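Beta-lactamase domain protein (Burkholderia ambifaria, PDB 5I0P) binds two zinc ions in a metallo-beta-lactamase fold and is probably a metal-dependent hydrolase whose substrate is not established. Local coordinates at residues A27-E32 with D87-G92; L55-D58 with Q63-W66; A154-R159 with V244-P249. All coordinates share one frame; numbering follows the deposited sequence.

Interaction 1 of 3, residues A27-E32 with D87-G92; sequences AGDTFE and DRHLDG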
ATOM      1  N   ALA A  27      -2.487   8.563 -19.521  1.00 40.20           N
ATOM      2  CA  ALA A  27      -2.669   7.120 -19.542  1.00 40.73           C
ATOM      3  C   ALA A  27      -2.034   6.552 -20.798  1.00 37.98           C
ATOM      4  O   ALA A  27      -2.193   7.100 -21.889  1.00 51.64           O
ATOM      5  CB  ALA A  27      -4.152   6.741 -19.487  1.00 35.06           C
ATOM      6  N   GLY A  28      -1.303   5.466 -20.639  1.00 36.87           N
ATOM      7  CA  GLY A  28      -0.594   4.869 -21.739  1.00 38.84           C
ATOM      8  C   GLY A  28       0.759   5.454 -21.986  1.00 38.56           C
ATOM      9  O   GLY A  28       1.420   5.045 -22.935  1.00 46.87           O
ATOM     10  N   ASP A  29       1.204   6.373 -21.151  1.00 36.59           N
ATOM     11  CA  ASP A  29       2.458   7.088 -21.335  1.00 39.65           C
ATOM     12  C   ASP A  29       3.247   7.004 -20.042  1.00 35.84           C
ATOM     13  O   ASP A  29       2.729   6.602 -19.008  1.00 35.09           O
ATOM     14  CB  ASP A  29       2.221   8.572 -21.714  1.00 37.27           C
ATOM     15  CG  ASP A  29       3.353   9.170 -22.555  1.00 46.75           C
ATOM     16  OD1 ASP A  29       4.468   8.601 -22.601  1.00 54.45           O
ATOM     17  OD2 ASP A  29       3.141  10.259 -23.130  1.00 52.21           O
ATOM     18  N   THR A  30       4.503   7.424 -20.105  1.00 41.97           N
ATOM     19  CA  THR A  30       5.379   7.511 -18.952  1.00 36.47           C
ATOM     20  C   THR A  30       5.881   8.928 -18.732  1.00 41.36           C
ATOM     21  O   THR A  30       5.854   9.780 -19.633  1.00 41.25           O
ATOM     22  CB  THR A  30       6.594   6.618 -19.128  1.00 38.77           C
ATOM     23  OG1 THR A  30       7.433   7.147 -20.173  1.00 44.38           O
ATOM     24  CG2 THR A  30       6.141   5.213 -19.467  1.00 46.14           C
ATOM     25  N   PHE A  31       6.369   9.165 -17.516  1.00 35.70           N
ATOM     26  CA  PHE A  31       7.074  10.401 -17.219  1.00 34.53           C
ATOM     27  C   PHE A  31       8.301  10.038 -16.387  1.00 30.63           C
ATOM     28  O   PHE A  31       8.200   9.319 -15.388  1.00 37.82           O
ATOM     29  CB  PHE A  31       6.178  11.436 -16.513  1.00 30.28           C
ATOM     30  CG  PHE A  31       6.875  12.730 -16.238  1.00 31.65           C
ATOM     31  CD1 PHE A  31       7.524  12.938 -15.030  1.00 30.18           C
ATOM     32  CD2 PHE A  31       6.933  13.731 -17.226  1.00 32.76           C
ATOM     33  CE1 PHE A  31       8.184  14.124 -14.771  1.00 33.81           C
ATOM     34  CE2 PHE A  31       7.595  14.947 -16.986  1.00 33.61           C
ATOM     35  CZ  PHE A  31       8.225  15.147 -15.760  1.00 34.48           C
ATOM     36  N   GLU A  32       9.460  10.539 -16.804  1.00 32.10           N
ATOM     37  CA  GLU A  32      10.723  10.208 -16.158  1.00 32.17           C
ATOM     38  C   GLU A  32      10.888  11.061 -14.908  1.00 32.34           C
ATOM     39  O   GLU A  32      11.136  12.266 -14.991  1.00 35.34           O
ATOM     40  CB  GLU A  32      11.902  10.418 -17.105  1.00 34.35           C
ATOM     41  CG  GLU A  32      13.154   9.706 -16.606  1.00 54.08           C
ATOM     42  CD  GLU A  32      14.359   9.897 -17.484  1.00 63.84           C
ATOM     43  OE1 GLU A  32      14.668  11.063 -17.803  1.00 69.50           O
ATOM     44  OE2 GLU A  32      15.010   8.885 -17.836  1.00 72.56           O
ATOM     45  N   ASP A  87       3.849  -1.154 -26.320  1.00 46.47           N
ATOM     46  CA  ASP A  87       4.062  -0.890 -27.735  1.00 43.63           C
ATOM     47  C   ASP A  87       4.918   0.344 -27.968  1.00 46.09           C
ATOM     48  O   ASP A  87       5.713   0.381 -28.914  1.00 46.33           O
ATOM     49  CB  ASP A  87       2.724  -0.764 -28.466  1.00 44.44           C
ATOM     50  CG  ASP A  87       2.042  -2.113 -28.667  1.00 55.05           C
ATOM     51  OD1 ASP A  87       0.819  -2.166 -28.908  1.00 60.22           O
ATOM     52  OD2 ASP A  87       2.747  -3.134 -28.643  1.00 57.71           O
ATOM     53  N   ARG A  88       4.784   1.360 -27.128  1.00 50.26           N
ATOM     54  CA  ARG A  88       5.328   2.662 -27.470  1.00 43.55           C
ATOM     55  C   ARG A  88       6.389   3.174 -26.518  1.00 48.69           C
ATOM     56  O   ARG A  88       7.097   4.109 -26.893  1.00 43.57           O
ATOM     57  CB  ARG A  88       4.201   3.696 -27.550  1.00 43.42           C
ATOM     58  N   HIS A  89       6.541   2.588 -25.299  1.00 40.22           N
ATOM     59  CA  HIS A  89       7.366   3.267 -24.308  1.00 39.08           C
ATOM     60  C   HIS A  89       8.326   2.356 -23.555  1.00 44.69           C
ATOM     61  O   HIS A  89       8.776   2.711 -22.451  1.00 45.89           O
ATOM     62  CB  HIS A  89       6.465   4.024 -23.324  1.00 44.94           C
ATOM     63  CG  HIS A  89       5.623   5.068 -23.989  1.00 47.34           C
ATOM     64  ND1 HIS A  89       4.272   4.904 -24.217  1.00 45.35           N
ATOM     65  CD2 HIS A  89       5.959   6.251 -24.556  1.00 43.60           C
ATOM     66  CE1 HIS A  89       3.804   5.965 -24.852  1.00 42.83           C
ATOM     67  NE2 HIS A  89       4.805   6.797 -25.064  1.00 44.74           N
ATOM     68  N   LEU A  90       8.667   1.212 -24.123  1.00 41.16           N
ATOM     69  CA  LEU A  90       9.619   0.283 -23.540  1.00 43.89           C
ATOM     70  C   LEU A  90      10.918   0.247 -24.326  1.00 54.89           C
ATOM     71  O   LEU A  90      11.770  -0.602 -24.052  1.00 59.70           O
ATOM     72  CB  LEU A  90       9.006  -1.121 -23.460  1.00 38.55           C
ATOM     73  CG  LEU A  90       7.900  -1.399 -22.437  1.00 42.89           C
ATOM     74  CD1 LEU A  90       7.608  -2.901 -22.373  1.00 41.82           C
ATOM     75  CD2 LEU A  90       8.327  -0.898 -21.048  1.00 34.44           C
ATOM     76  N   ASP A  91      11.075   1.146 -25.307  1.00 55.61           N
ATOM     77  CA  ASP A  91      12.234   1.210 -26.202  1.00 52.05           C
ATOM     78  C   ASP A  91      12.463  -0.125 -26.894  1.00 49.98           C
ATOM     79  O   ASP A  91      13.593  -0.463 -27.264  1.00 52.71           O
ATOM     80  CB  ASP A  91      13.505   1.657 -25.462  1.00 58.26           C
ATOM     81  CG  ASP A  91      13.302   2.936 -24.637  1.00 61.36           C
ATOM     82  OD1 ASP A  91      12.346   3.692 -24.925  1.00 66.06           O
ATOM     83  OD2 ASP A  91      14.103   3.192 -23.704  1.00 58.33           O
ATOM     84  N   GLY A  92      11.394  -0.903 -27.066  1.00 46.63           N
ATOM     85  CA  GLY A  92      11.557  -2.233 -27.611  1.00 47.89           C
ATOM     86  C   GLY A  92      12.249  -3.246 -26.713  1.00 50.61           C
ATOM     87  O   GLY A  92      12.641  -4.308 -27.200  1.00 56.93           O
TER

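Interaction 2 of 3, residues L55-D58 with Q63-W66; sequences LLRD and QAGW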
ATOM      1  N   LEU A  55       8.135   2.000 -13.831  1.00 38.30           N
ATOM      2  CA  LEU A  55       8.958   1.287 -14.800  1.00 33.30           C
ATOM      3  C   LEU A  55      10.410   1.670 -14.534  1.00 37.99           C
ATOM      4  O   LEU A  55      10.763   2.855 -14.636  1.00 36.68           O
ATOM      5  CB  LEU A  55       8.594   1.658 -16.228  1.00 28.51           C
ATOM      6  CG  LEU A  55       7.545   0.923 -17.040  1.00 44.01           C
ATOM      7  CD1 LEU A  55       7.393   1.632 -18.402  1.00 46.03           C
ATOM      8  CD2 LEU A  55       7.894  -0.529 -17.223  1.00 40.92           C
ATOM      9  N   LEU A  56      11.239   0.687 -14.168  1.00 34.42           N
ATOM     10  CA  LEU A  56      12.637   0.933 -13.855  1.00 29.27           C
ATOM     11  C   LEU A  56      13.528   0.323 -14.927  1.00 37.20           C
ATOM     12  O   LEU A  56      13.479  -0.885 -15.165  1.00 41.87           O
ATOM     13  CB  LEU A  56      12.978   0.369 -12.491  1.00 28.36           C
ATOM     14  CG  LEU A  56      12.083   0.766 -11.324  1.00 37.27           C
ATOM     15  CD1 LEU A  56      12.674   0.182 -10.049  1.00 36.73           C
ATOM     16  CD2 LEU A  56      11.983   2.257 -11.226  1.00 28.75           C
ATOM     17  N   ARG A  57      14.330   1.160 -15.581  1.00 40.68           N
ATOM     18  CA  ARG A  57      15.313   0.669 -16.533  1.00 40.76           C
ATOM     19  C   ARG A  57      16.301  -0.273 -15.846  1.00 45.69           C
ATOM     20  O   ARG A  57      16.859   0.042 -14.790  1.00 47.73           O
ATOM     21  CB  ARG A  57      16.039   1.849 -17.157  1.00 39.38           C
ATOM     22  CG  ARG A  57      16.959   1.435 -18.250  1.00 43.31           C
ATOM     23  CD  ARG A  57      16.197   0.730 -19.330  1.00 41.67           C
ATOM     24  NE  ARG A  57      17.018   0.619 -20.531  1.00 42.07           N
ATOM     25  CZ  ARG A  57      17.996  -0.268 -20.692  1.00 48.40           C
ATOM     26  NH1 ARG A  57      18.259  -1.133 -19.717  1.00 54.51           N
ATOM     27  NH2 ARG A  57      18.707  -0.299 -21.821  1.00 46.25           N
ATOM     28  N   ASP A  58      16.550  -1.421 -16.464  1.00 41.15           N
ATOM     29  CA  ASP A  58      17.242  -2.484 -15.760  1.00 39.44           C
ATOM     30  C   ASP A  58      18.023  -3.355 -16.748  1.00 43.49           C
ATOM     31  O   ASP A  58      17.918  -3.207 -17.966  1.00 48.15           O
ATOM     32  CB  ASP A  58      16.244  -3.308 -14.933  1.00 38.05           C
ATOM     33  CG  ASP A  58      16.917  -4.075 -13.807  1.00 43.65           C
ATOM     34  OD1 ASP A  58      18.151  -3.938 -13.657  1.00 50.54           O
ATOM     35  OD2 ASP A  58      16.218  -4.819 -13.088  1.00 46.53           O
ATOM     36  N   GLN A  63      21.037  -8.809 -20.168  1.00 64.55           N
ATOM     37  CA  GLN A  63      19.916  -8.388 -20.984  1.00 58.83           C
ATOM     38  C   GLN A  63      19.281  -7.121 -20.418  1.00 59.48           C
ATOM     39  O   GLN A  63      18.838  -7.107 -19.262  1.00 56.91           O
ATOM     40  CB  GLN A  63      18.879  -9.490 -21.089  1.00 51.02           C
ATOM     41  CG  GLN A  63      17.741  -9.012 -21.908  1.00 52.50           C
ATOM     42  CD  GLN A  63      16.760 -10.093 -22.167  1.00 59.06           C
ATOM     43  OE1 GLN A  63      16.527 -10.968 -21.324  1.00 56.10           O
ATOM     44  NE2 GLN A  63      16.187 -10.072 -23.363  1.00 61.29           N
ATOM     45  N   ALA A  64      19.234  -6.072 -21.236  1.00 57.20           N
ATOM     46  CA  ALA A  64      18.589  -4.829 -20.859  1.00 52.33           C
ATOM     47  C   ALA A  64      17.065  -4.968 -20.911  1.00 59.25           C
ATOM     48  O   ALA A  64      16.512  -5.651 -21.785  1.00 59.65           O
ATOM     49  CB  ALA A  64      19.044  -3.688 -21.773  1.00 47.02           C
ATOM     50  N   GLY A  65      16.390  -4.310 -19.955  1.00 40.96           N
ATOM     51  CA  GLY A  65      14.947  -4.256 -19.909  1.00 39.16           C
ATOM     52  C   GLY A  65      14.383  -3.412 -18.778  1.00 41.26           C
ATOM     53  O   GLY A  65      14.991  -2.432 -18.332  1.00 38.98           O
ATOM     54  N   TRP A  66      13.213  -3.805 -18.288  1.00 36.19           N
ATOM     55  CA  TRP A  66      12.472  -3.034 -17.313  1.00 33.05           C
ATOM     56  C   TRP A  66      12.031  -3.930 -16.169  1.00 39.95           C
ATOM     57  O   TRP A  66      11.550  -5.049 -16.380  1.00 35.03           O
ATOM     58  CB  TRP A  66      11.250  -2.391 -17.983  1.00 32.67           C
ATOM     59  CG  TRP A  66      11.671  -1.535 -19.167  1.00 37.20           C
ATOM     60  CD1 TRP A  66      11.818  -1.939 -20.485  1.00 42.30           C
ATOM     61  CD2 TRP A  66      12.014  -0.154 -19.138  1.00 34.66           C
ATOM     62  NE1 TRP A  66      12.242  -0.890 -21.256  1.00 37.82           N
ATOM     63  CE2 TRP A  66      12.360   0.221 -20.460  1.00 40.54           C
ATOM     64  CE3 TRP A  66      12.069   0.808 -18.123  1.00 33.42           C
ATOM     65  CZ2 TRP A  66      12.756   1.512 -20.785  1.00 37.64           C
ATOM     66  CZ3 TRP A  66      12.446   2.093 -18.450  1.00 39.12           C
ATOM     67  CH2 TRP A  66      12.798   2.434 -19.778  1.00 36.36           C
TER

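Interaction 3 of 3, residues A154-R159 with V244-P249; sequences ADHFAR and VFDLEP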
ATOM      1  N   ALA A 154     -20.028 -11.816   9.526  1.00 75.47           N
ATOM      2  CA  ALA A 154     -21.255 -11.308  10.113  1.00 77.26           C
ATOM      3  C   ALA A 154     -21.235 -11.398  11.635  1.00 74.24           C
ATOM      4  O   ALA A 154     -21.546 -10.420  12.320  1.00 71.96           O
ATOM      5  CB  ALA A 154     -22.453 -12.078   9.546  1.00 79.04           C
ATOM      6  N   ASP A 155     -20.829 -12.549  12.178  1.00 73.60           N
ATOM      7  CA  ASP A 155     -20.688 -12.656  13.623  1.00 73.29           C
ATOM      8  C   ASP A 155     -19.590 -11.749  14.170  1.00 71.21           C
ATOM      9  O   ASP A 155     -19.625 -11.407  15.354  1.00 74.24           O
ATOM     10  CB  ASP A 155     -20.418 -14.117  13.999  1.00 67.51           C
ATOM     11  N   HIS A 156     -18.643 -11.322  13.333  1.00 67.30           N
ATOM     12  CA  HIS A 156     -17.610 -10.383  13.761  1.00 66.44           C
ATOM     13  C   HIS A 156     -18.110  -8.942  13.764  1.00 71.41           C
ATOM     14  O   HIS A 156     -17.899  -8.208  14.738  1.00 76.01           O
ATOM     15  CB  HIS A 156     -16.392 -10.509  12.850  1.00 59.69           C
ATOM     16  CG  HIS A 156     -15.423  -9.375  12.961  1.00 49.82           C
ATOM     17  ND1 HIS A 156     -15.439  -8.294  12.098  1.00 47.50           N
ATOM     18  CD2 HIS A 156     -14.360  -9.187  13.778  1.00 47.54           C
ATOM     19  CE1 HIS A 156     -14.456  -7.467  12.409  1.00 40.71           C
ATOM     20  NE2 HIS A 156     -13.777  -7.992  13.416  1.00 44.03           N
ATOM     21  N   PHE A 157     -18.755  -8.507  12.674  1.00 66.03           N
ATOM     22  CA  PHE A 157     -19.251  -7.135  12.633  1.00 62.58           C
ATOM     23  C   PHE A 157     -20.426  -6.942  13.589  1.00 72.18           C
ATOM     24  O   PHE A 157     -20.592  -5.859  14.162  1.00 76.22           O
ATOM     25  CB  PHE A 157     -19.630  -6.752  11.207  1.00 51.51           C
ATOM     26  N   ALA A 158     -21.250  -7.972  13.779  1.00 70.57           N
ATOM     27  CA  ALA A 158     -22.312  -7.867  14.771  1.00 72.93           C
ATOM     28  C   ALA A 158     -21.739  -7.691  16.170  1.00 68.25           C
ATOM     29  O   ALA A 158     -22.219  -6.856  16.946  1.00 64.24           O
ATOM     30  CB  ALA A 158     -23.207  -9.105  14.726  1.00 73.44           C
ATOM     31  N   ARG A 159     -20.695  -8.451  16.506  1.00 63.95           N
ATOM     32  CA  ARG A 159     -20.158  -8.341  17.853  1.00 67.76           C
ATOM     33  C   ARG A 159     -19.472  -7.001  18.082  1.00 68.38           C
ATOM     34  O   ARG A 159     -19.118  -6.697  19.229  1.00 72.92           O
ATOM     35  CB  ARG A 159     -19.235  -9.525  18.186  1.00 69.05           C
ATOM     36  CG  ARG A 159     -17.884  -9.580  17.516  1.00 69.68           C
ATOM     37  CD  ARG A 159     -17.041 -10.756  18.063  1.00 74.08           C
ATOM     38  NE  ARG A 159     -17.635 -12.068  17.786  1.00 80.03           N
ATOM     39  CZ  ARG A 159     -17.354 -12.827  16.721  1.00 82.19           C
ATOM     40  NH1 ARG A 159     -16.475 -12.429  15.804  1.00 76.61           N
ATOM     41  NH2 ARG A 159     -17.963 -13.997  16.572  1.00 83.42           N
ATOM     42  N   VAL A 244      -8.646  -3.491  11.464  1.00 43.36           N
ATOM     43  CA  VAL A 244      -8.757  -4.762  12.153  1.00 39.93           C
ATOM     44  C   VAL A 244      -9.844  -5.567  11.451  1.00 39.60           C
ATOM     45  O   VAL A 244     -10.873  -5.012  11.043  1.00 37.67           O
ATOM     46  CB  VAL A 244      -9.071  -4.568  13.648  1.00 30.28           C
ATOM     47  CG1 VAL A 244      -9.290  -5.912  14.295  1.00 25.51           C
ATOM     48  CG2 VAL A 244      -7.931  -3.822  14.341  1.00 23.88           C
ATOM     49  N   PHE A 245      -9.569  -6.845  11.217  1.00 33.03           N
ATOM     50  CA  PHE A 245     -10.475  -7.753  10.540  1.00 30.80           C
ATOM     51  C   PHE A 245     -10.765  -8.952  11.420  1.00 31.57           C
ATOM     52  O   PHE A 245     -10.113  -9.178  12.450  1.00 33.71           O
ATOM     53  CB  PHE A 245      -9.881  -8.221   9.205  1.00 35.93           C
ATOM     54  CG  PHE A 245      -9.430  -7.103   8.312  1.00 35.95           C
ATOM     55  CD1 PHE A 245     -10.332  -6.429   7.510  1.00 42.84           C
ATOM     56  CD2 PHE A 245      -8.101  -6.696   8.302  1.00 40.55           C
ATOM     57  CE1 PHE A 245      -9.910  -5.398   6.686  1.00 40.03           C
ATOM     58  CE2 PHE A 245      -7.662  -5.653   7.476  1.00 35.66           C
ATOM     59  CZ  PHE A 245      -8.572  -5.003   6.679  1.00 39.87           C
ATOM     60  N   ASP A 246     -11.721  -9.760  10.961  1.00 36.66           N
ATOM     61  CA  ASP A 246     -12.133 -10.934  11.718  1.00 40.28           C
ATOM     62  C   ASP A 246     -11.002 -11.947  11.881  1.00 39.34           C
ATOM     63  O   ASP A 246     -10.994 -12.698  12.862  1.00 40.63           O
ATOM     64  CB  ASP A 246     -13.336 -11.579  11.041  1.00 50.94           C
ATOM     65  CG  ASP A 246     -13.888 -12.740  11.837  1.00 71.31           C
ATOM     66  OD1 ASP A 246     -14.401 -13.692  11.205  1.00 81.64           O
ATOM     67  OD2 ASP A 246     -13.803 -12.706  13.093  1.00 76.09           O
ATOM     68  N   LEU A 247     -10.019 -11.930  10.975  1.00 37.74           N
ATOM     69  CA  LEU A 247      -8.998 -12.975  10.920  1.00 38.95           C
ATOM     70  C   LEU A 247      -8.016 -12.849  12.063  1.00 32.88           C
ATOM     71  O   LEU A 247      -7.480 -13.855  12.548  1.00 34.24           O
ATOM     72  CB  LEU A 247      -8.234 -12.894   9.598  1.00 39.61           C
ATOM     73  CG  LEU A 247      -7.218 -13.997   9.396  1.00 36.48           C
ATOM     74  CD1 LEU A 247      -7.978 -15.284   9.297  1.00 37.69           C
ATOM     75  CD2 LEU A 247      -6.390 -13.753   8.162  1.00 44.91           C
ATOM     76  N   GLU A 248      -7.770 -11.628  12.492  1.00 30.55           N
ATOM     77  CA  GLU A 248      -6.839 -11.338  13.574  1.00 35.47           C
ATOM     78  C   GLU A 248      -7.491 -10.257  14.438  1.00 37.32           C
ATOM     79  O   GLU A 248      -7.085  -9.092  14.441  1.00 38.77           O
ATOM     80  CB  GLU A 248      -5.496 -10.919  12.989  1.00 29.23           C
ATOM     81  CG  GLU A 248      -4.371 -10.805  13.942  1.00 29.68           C
ATOM     82  CD  GLU A 248      -3.287  -9.992  13.327  1.00 33.76           C
ATOM     83  OE1 GLU A 248      -3.267  -9.942  12.078  1.00 33.08           O
ATOM     84  OE2 GLU A 248      -2.486  -9.382  14.060  1.00 39.79           O
ATOM     85  N   PRO A 249      -8.501 -10.636  15.222  1.00 34.70           N
ATOM     86  CA  PRO A 249      -9.410  -9.626  15.804  1.00 31.62           C
ATOM     87  C   PRO A 249      -8.819  -8.832  16.948  1.00 35.11           C
ATOM     88  O   PRO A 249      -9.324  -7.739  17.236  1.00 36.26           O
ATOM     89  CB  PRO A 249     -10.606 -10.459  16.282  1.00 27.47           C
ATOM     90  CG  PRO A 249     -10.037 -11.837  16.525  1.00 32.26           C
ATOM     91  CD  PRO A 249      -8.917 -12.025  15.504  1.00 28.06           C
TER

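Interaction 1 of 3, residues A27-E32 with D87-G92
Asp29 lies over one face of the His89 imidazole, and its CA supplies the CH-pi part of the contact, 4.2 Å from the ring centroid and 25° off the ring normal. The Asp29 carboxylate follows onto the same ring toward the rim, its plane inclined 29° to the imidazole. Although Asp29 OD1 comes within 3.1 Å of His89 NE2, the angle is too poor for a hydrogen bond. The carboxylate has a clear bond to the following residue: Thr30 N donates to Asp29 OD1 at 2.8 Å, on the anti side and well out of the carboxylate plane. Gly28 adds a second polar approach, its O lying 3.1 Å from His89 ND1. In the alpha-beta/beta-alpha sandwich of the metallo-beta-lactamase family, the contact joins the lead-in to the edge strand 31-34 to the exit of helix 76-88, where His89 is the first residue to leave helical backbone angles. The apolar share is small. Thr30 CG2 meets His89 CB at 4.0 Å, the two side chains running past each other in opposite directions; with OG1 between backbone N and carbonyl carbon (chi1 69°), CG2 falls anti to that carbon. Arg38, on strand 37-43, touches both Thr30 and His89.

Interaction 2 of 3, residues L55-D58 with Q63-W66
Asp58 N donates to Gly65 O at 2.6 Å, and Gly65 N returns a bond to Asp58 O at 2.7 Å. This pair of bonds defines Asp58 and Gly65 as the hydrogen-bonded pair of an antiparallel hairpin, with Arg57 and Trp66 as the adjoining non-hydrogen-bonded pair. Between these rungs and the next, formed by Leu56 with Thr67, a CA-H...O contact runs from Trp66 CA to Leu56 O, 3.2 Å. On the face bearing Arg57 and Trp66, the arginine leaves the backbone with CG opposite N (chi1 -174°) and then bends at chi2, which lays its CD over the six-membered ring of the indole. CD is 3.8 Å from that ring's centroid and 12° off the normal, a CH-pi contact; the guanidinium, its plane 57° from the indole, is farther off and gives at most a weak cation-pi attraction. Its NH1 and NH2 pass beside Ala64 CB instead, each at 3.4 Å. Leu55 CD2 packs against Trp66 CB at 3.9 Å. The indole NE1 is satisfied by Leu90 O in the loop after helix 76-88. On the other face, OD1 of the buried Asp58 is hydrogen-bonded with Gly201 N, while OD2 takes both a hydrogen bond with Thr67 OG1 and a salt bridge to Arg97 NH2. The hairpin lies within the seven-stranded sheet, with strand 37-43 beside 50-60 and strand 95-99 beside 63-69, while Ile200 of strand 197-200, from the second sheet, touches the side chains of Leu56 and Asp58.

Interaction 3 of 3, residues A154-R159 with V244-P249
His156, on the short helix 153-158, faces Asp246 with their CA atoms 5.9 Å apart, Asp246 being the second residue of a type I beta turn from Phe245 to Glu248. No hydrogen bond crosses between the segments. The main contact is a CH-pi one: Asp246 CB lies over a face of the His156 ring, 3.9 Å from its centroid and 25° off the normal. Asp246 CA sits above the same ring, displaced toward the rim. With CG opposite the backbone N (chi1 -175°), the Asp246 side chain runs past His156 in the reverse direction, bringing OD2 to 3.4 Å from His156 CB. Arg159 NH1 adds a long salt bridge of 3.8 Å to the same OD2, which lies at the edge of the guanidinium. Asp155 O lies over one guanidinium face, 3.0 Å from Arg159 CZ, so the arginine folds back over the preceding turn. Phe245 starts out away from the helix; its side chain, about 6 Å from that of zinc ligand His104 and about 10 Å from a zinc ion, puts the start of the turn near the metal site. Helix 333-347 lies alongside both segments: Leu339 touches His156 and Val244, while Asn343 hydrogen-bonds Pro249 O.

Overall arrangement
From the N terminus, interaction 1 opens first, and its loop closes only after helix 76-88. Interaction 2 opens and closes within that loop as a tight hairpin between strands 50-60 and 63-69. Their centres are 12 Å apart, and they meet where the loop after helix 76-88 packs against the hairpin and where Leu55 packs on Thr30 and Leu90. Together they tie the 31-34 edge of the seven-stranded sheet and the hairpin to the end of helix 76-88. Interaction 3 follows in series, its loop of 84 residues taking in most of the second sheet. About 44 Å from interaction 1 between centres, on the opposite side of the chain's centre, it joins helix 153-158 to the loop before helix 253-260.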